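Local coordinates for tail fiber protein (Acinetobacter phage AM24, PDB 5W5P) that probably recognises and degrades the capsular polysaccharide of its Acinetobacter host, as a trimeric tailspike whose chain carries a long parallel beta-helix, at residues P50-N53 / G54-V57; H105-P108 / C109-G112; S609-S612 / G613-A617. All coordinates share one frame; numbering follows the deposited sequence.

Contact 1 of 3, residues P50-N53 / G54-V57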
# COMPACT_ATOMS: atom_id res chain seq x y z
N PRO A 50 49.19 34.20 -9.24
CA PRO A 50 49.67 32.99 -8.56
C PRO A 50 51.19 32.96 -8.48
O PRO A 50 51.89 33.45 -9.37
CB PRO A 50 49.13 31.85 -9.43
CG PRO A 50 48.97 32.46 -10.78
CD PRO A 50 48.56 33.89 -10.54
N ILE A 51 51.69 32.38 -7.40
CA ILE A 51 53.13 32.28 -7.22
C ILE A 51 53.71 31.04 -7.90
O ILE A 51 54.85 31.07 -8.37
CB ILE A 51 53.49 32.32 -5.73
CG1 ILE A 51 52.82 31.18 -4.98
CG2 ILE A 51 53.07 33.65 -5.11
CD1 ILE A 51 53.28 31.06 -3.54
N VAL A 52 52.95 29.95 -7.96
CA VAL A 52 53.37 28.74 -8.66
C VAL A 52 52.22 28.30 -9.57
O VAL A 52 51.10 28.79 -9.48
CB VAL A 52 53.77 27.60 -7.70
CG1 VAL A 52 55.02 27.97 -6.92
CG2 VAL A 52 52.62 27.27 -6.75
N ASN A 53 52.53 27.36 -10.46
CA ASN A 53 51.52 26.80 -11.35
C ASN A 53 50.69 25.77 -10.60
O ASN A 53 51.24 24.89 -9.93
CB ASN A 53 52.18 26.18 -12.58
CG ASN A 53 52.75 27.21 -13.53
OD1 ASN A 53 52.78 28.41 -13.22
ND2 ASN A 53 53.21 26.77 -14.69
N GLY A 54 49.37 25.88 -10.72
CA GLY A 54 48.48 24.99 -9.99
C GLY A 54 48.33 25.31 -8.53
O GLY A 54 47.95 24.42 -7.75
N GLN A 55 48.61 26.54 -8.12
CA GLN A 55 48.47 26.92 -6.72
C GLN A 55 46.99 26.94 -6.34
O GLN A 55 46.14 27.37 -7.12
CB GLN A 55 49.10 28.29 -6.48
CG GLN A 55 49.04 28.77 -5.03
CD GLN A 55 49.37 30.25 -4.89
OE1 GLN A 55 49.38 30.99 -5.87
NE2 GLN A 55 49.65 30.68 -3.66
N THR A 56 46.69 26.46 -5.14
CA THR A 56 45.35 26.55 -4.58
C THR A 56 45.36 27.59 -3.46
O THR A 56 46.17 27.49 -2.53
CB THR A 56 44.86 25.20 -4.05
OG1 THR A 56 45.02 24.20 -5.06
CG2 THR A 56 43.38 25.30 -3.68
N VAL A 57 44.48 28.58 -3.57
CA VAL A 57 44.29 29.60 -2.56
C VAL A 57 42.84 29.58 -2.12
O VAL A 57 41.96 29.07 -2.81
CB VAL A 57 44.68 31.01 -3.07
CG1 VAL A 57 46.16 31.05 -3.43
CG2 VAL A 57 43.82 31.40 -4.25

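Contact 2 of 3, residues H105-P108 / C109-G112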
# COMPACT_ATOMS: atom_id res chain seq x y z
N HIS A 105 27.58 19.08 -4.94
CA HIS A 105 26.51 19.83 -5.56
C HIS A 105 26.84 21.32 -5.61
O HIS A 105 27.47 21.87 -4.70
CB HIS A 105 25.23 19.60 -4.76
CG HIS A 105 25.44 19.65 -3.28
ND1 HIS A 105 26.26 20.58 -2.68
CD2 HIS A 105 24.93 18.90 -2.27
CE1 HIS A 105 26.26 20.39 -1.37
NE2 HIS A 105 25.46 19.38 -1.10
N ALA A 106 26.38 21.98 -6.67
CA ALA A 106 26.59 23.41 -6.83
C ALA A 106 25.72 24.22 -5.87
O ALA A 106 24.56 23.89 -5.62
CB ALA A 106 26.32 23.82 -8.28
N ASP A 107 26.31 25.31 -5.35
CA ASP A 107 25.66 26.24 -4.42
C ASP A 107 25.33 27.51 -5.19
O ASP A 107 26.25 28.11 -5.79
CB ASP A 107 26.60 26.53 -3.25
CG ASP A 107 26.05 27.52 -2.23
OD1 ASP A 107 24.94 28.07 -2.41
OD2 ASP A 107 26.70 27.74 -1.21
N PRO A 108 24.06 27.93 -5.30
CA PRO A 108 23.79 29.20 -6.00
C PRO A 108 24.51 30.38 -5.39
O PRO A 108 24.69 31.40 -6.06
CB PRO A 108 22.27 29.37 -5.91
CG PRO A 108 21.77 28.01 -5.72
CD PRO A 108 22.81 27.26 -4.92
N CYS A 109 24.94 30.27 -4.12
CA CYS A 109 25.64 31.37 -3.48
C CYS A 109 27.00 31.62 -4.11
O CYS A 109 27.52 32.74 -4.00
CB CYS A 109 25.81 31.11 -1.99
SG CYS A 109 24.33 31.49 -1.00
N TRP A 110 27.59 30.61 -4.74
CA TRP A 110 28.84 30.81 -5.48
C TRP A 110 28.70 31.93 -6.50
O TRP A 110 29.64 32.70 -6.73
CB TRP A 110 29.26 29.51 -6.16
CG TRP A 110 29.54 28.41 -5.21
CD1 TRP A 110 29.73 28.51 -3.86
CD2 TRP A 110 29.68 27.02 -5.54
NE1 TRP A 110 29.98 27.26 -3.33
CE2 TRP A 110 29.95 26.33 -4.34
CE3 TRP A 110 29.60 26.29 -6.73
CZ2 TRP A 110 30.14 24.96 -4.29
CZ3 TRP A 110 29.79 24.92 -6.68
CH2 TRP A 110 30.05 24.27 -5.48
N PHE A 111 27.53 32.04 -7.13
CA PHE A 111 27.27 33.00 -8.19
C PHE A 111 26.58 34.26 -7.71
O PHE A 111 26.28 35.14 -8.53
CB PHE A 111 26.44 32.36 -9.30
CG PHE A 111 27.06 31.13 -9.89
CD1 PHE A 111 26.77 29.87 -9.38
CD2 PHE A 111 27.94 31.23 -10.96
CE1 PHE A 111 27.35 28.74 -9.93
CE2 PHE A 111 28.52 30.11 -11.51
CZ PHE A 111 28.22 28.86 -10.99
N GLY A 112 26.32 34.38 -6.42
CA GLY A 112 25.75 35.59 -5.86
C GLY A 112 24.27 35.56 -5.54
O GLY A 112 23.66 36.63 -5.44
O HOH W 1 28.69 26.11 -0.57

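Contact 3 of 3, residues S609-S612 / G613-A617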
# COMPACT_ATOMS: atom_id res chain seq x y z
N SER A 609 -26.93 -18.91 9.13
CA SER A 609 -26.40 -19.19 10.46
C SER A 609 -27.10 -18.43 11.57
O SER A 609 -26.90 -18.78 12.74
CB SER A 609 -24.90 -18.88 10.50
OG SER A 609 -24.26 -19.28 9.30
N LEU A 610 -27.89 -17.41 11.26
CA LEU A 610 -28.53 -16.61 12.30
C LEU A 610 -29.34 -17.50 13.23
O LEU A 610 -30.24 -18.22 12.78
CB LEU A 610 -29.43 -15.55 11.67
CG LEU A 610 -30.00 -14.51 12.64
CD1 LEU A 610 -28.88 -13.79 13.37
CD2 LEU A 610 -30.88 -13.51 11.90
N ASN A 611 -29.01 -17.46 14.51
CA ASN A 611 -29.75 -18.19 15.53
C ASN A 611 -29.80 -17.32 16.78
O ASN A 611 -29.61 -16.10 16.72
CB ASN A 611 -29.14 -19.58 15.78
CG ASN A 611 -27.66 -19.52 16.16
OD1 ASN A 611 -27.17 -18.50 16.64
ND2 ASN A 611 -26.96 -20.63 15.96
N SER A 612 -30.05 -17.94 17.94
CA SER A 612 -30.11 -17.21 19.20
C SER A 612 -28.74 -16.85 19.75
O SER A 612 -28.66 -16.06 20.70
CB SER A 612 -30.88 -18.02 20.24
OG SER A 612 -32.27 -17.97 20.00
N GLY A 613 -27.67 -17.42 19.20
CA GLY A 613 -26.33 -17.15 19.64
C GLY A 613 -25.57 -16.25 18.68
O GLY A 613 -26.14 -15.61 17.79
N ALA A 614 -24.25 -16.23 18.86
CA ALA A 614 -23.37 -15.39 18.06
C ALA A 614 -22.79 -16.13 16.86
O ALA A 614 -21.75 -15.73 16.35
CB ALA A 614 -22.25 -14.82 18.93
N SER A 615 -23.46 -17.18 16.40
CA SER A 615 -22.94 -17.96 15.28
C SER A 615 -23.01 -17.14 13.99
O SER A 615 -24.06 -16.59 13.65
CB SER A 615 -23.71 -19.26 15.12
OG SER A 615 -23.31 -19.96 13.96
N VAL A 616 -21.88 -17.05 13.29
CA VAL A 616 -21.85 -16.41 11.98
C VAL A 616 -21.73 -17.41 10.84
O VAL A 616 -22.04 -17.06 9.69
CB VAL A 616 -20.73 -15.35 11.90
CG1 VAL A 616 -21.10 -14.12 12.71
CG2 VAL A 616 -19.41 -15.93 12.38
N ALA A 617 -21.29 -18.64 11.11
CA ALA A 617 -21.21 -19.70 10.10
C ALA A 617 -21.74 -21.00 10.69
O ALA A 617 -21.07 -21.61 11.54
CB ALA A 617 -19.78 -19.87 9.60
O HOH W 2 -25.81 -20.99 13.26
O HOH W 3 -26.25 -15.91 14.89

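Contact 1 of 3, residues P50-N53 / G54-V57
Gln55, the last residue of a type II turn, reaches back with its side chain to Ile51. Its CG lies anti to the backbone N (chi1 -179°) and the chain beyond stays extended, which carries Gln55 OE1 across to the backbone N of Ile51, 3.1 Å away. This hydrogen bond is fairly straight, 159° at the hydrogen, although the donor sits well above the plane of the amide. The other branch of the amide has an apolar neighbour: Gln55 NE2 lies 3.5 Å from Ile51 CG1, with Ile51 CD1 just beyond, while Gln55 OE1 also comes within 3.4 Å of Pro50 CA. Nearer the backbone, Gln55 CB rests on Val52 CG2 at 3.7 Å, the two side chains crossing at about a right angle. The chain reverses in the beta turn from Val52 to Gln55, with Gly54 at its third position and a positive phi of 77°. Gln55 then pairs with Ala75 as strand 56-59 begins, and Leu37 of the second subunit packs on its side chain. One buried glutamine therefore ties the turn back to the loop before it: its amide oxygen accepts a loop N-H, and its CB packs on Val52.

Contact 2 of 3, residues H105-P108 / C109-G112
Trp110 and Asp107 meet through both backbone and side chain. Asp107 CB lies over one face of the Trp110 indole, 3.5 Å from the centroid of the five-membered ring, in a CH-pi contact only 15° off the ring normal. Farther along the ring, Ala106 CA approaches Trp110 CZ3 at 3.5 Å. The carboxylate of Asp107 turns toward the next residues: with CG anti to the backbone N (chi1 179°), Asp107 OD1 accepts the N-H of Cys109 N at 2.8 Å, met from above the carboxylate plane. Asp107 OD2 takes a proton from a water 2.7 Å away, and the same water accepts a weak bond from Trp110 NE1, joining the acid to the indole a second time. Behind these side chains, Trp110 N donates to Asp107 O at 3.0 Å and Phe111 N to Pro108 O at 3.1 Å, two successive i to i+3 bonds. In the next shell, Arg143 forms a salt bridge with Asp107 OD2, which probably stabilises the charged carboxylate, while Arg100 makes a cation-pi contact with the indole and Trp102 meets it edge-to-face. Pro108 packs on Val125 of helix 122-132 and on Phe138 of strand 135-140. Beyond Asp107, the side chain of His105 lies about 3 Å from a bound zinc ion and stacks on Trp137. The Asp107 carboxylate taking the N-H of Cys109 makes an Asx turn, which leads into a short 3-10 segment in the connection between strand 97-100 and helix 122-132, just ahead of the parallel beta-helix.

Contact 3 of 3, residues S609-S612 / G613-A617
Ser609-Ser612 and Gly613-Ala617 run in nearly opposite directions, 175° apart, as the two arms of an irregular loop whose CA atoms come back to 5.2 Å between Ser609 and Ala617. At the bend, Asn611 OD1 accepts the N-H of Gly613 N at 2.8 Å in an Asx turn, the donor standing above the amide plane. A chi1 of 56° sets the Asn611 CG between its own backbone N and carbonyl carbon, turning the amide in toward the second arm, where Asn611 ND2 passes 3.6 Å from Ser615 CB and also donates to Ala491 O. Two waters bridge the arms. One donates to Ser609 O and accepts from Ser615 OG at 2.8 Å; the other accepts from Asn611 N at 3.2 Å and lies beside the carbonyl oxygens of Gly613 and Ser615. At the open end, Ser609 OG approaches Val616 O at 3.2 Å, but its proton has another acceptor in reach, Arg450 O, and the hydroxyl also receives the N-H of Gly618. On the outer side, Ser612 OG bonds to Lys503 of the second subunit, whose Arg457 holds Asn611 O. The loop follows strand 598-608 and leads to strand 621-622, with Ser609 and Ala617 both resting on Thr452 of strand 451-461, which pairs with 598-608 and is outermost in this chain's five-stranded antiparallel sheet.

How the contacts relate
The three contacts follow one another in series along the chain, none nested in or crossing another. Contact 1 closes the turn between helix 42-46 and strand 56-59, the strand that is outermost, within this chain, of a small N-terminal antiparallel sheet. After strand 97-100, which lies between 71-75 and 89-91 in that sheet, contact 2 bends the connection to helix 122-132 and the first coils of the beta-helix; its centre is about 23 Å from that of contact 1. Contact 3 lies on the opposite side of the chain's centre, about 72 Å from contact 2 between centres, and closes the loop joining strands of two C-terminal antiparallel sheets. Contacts 1 and 3 both touch the second subunit.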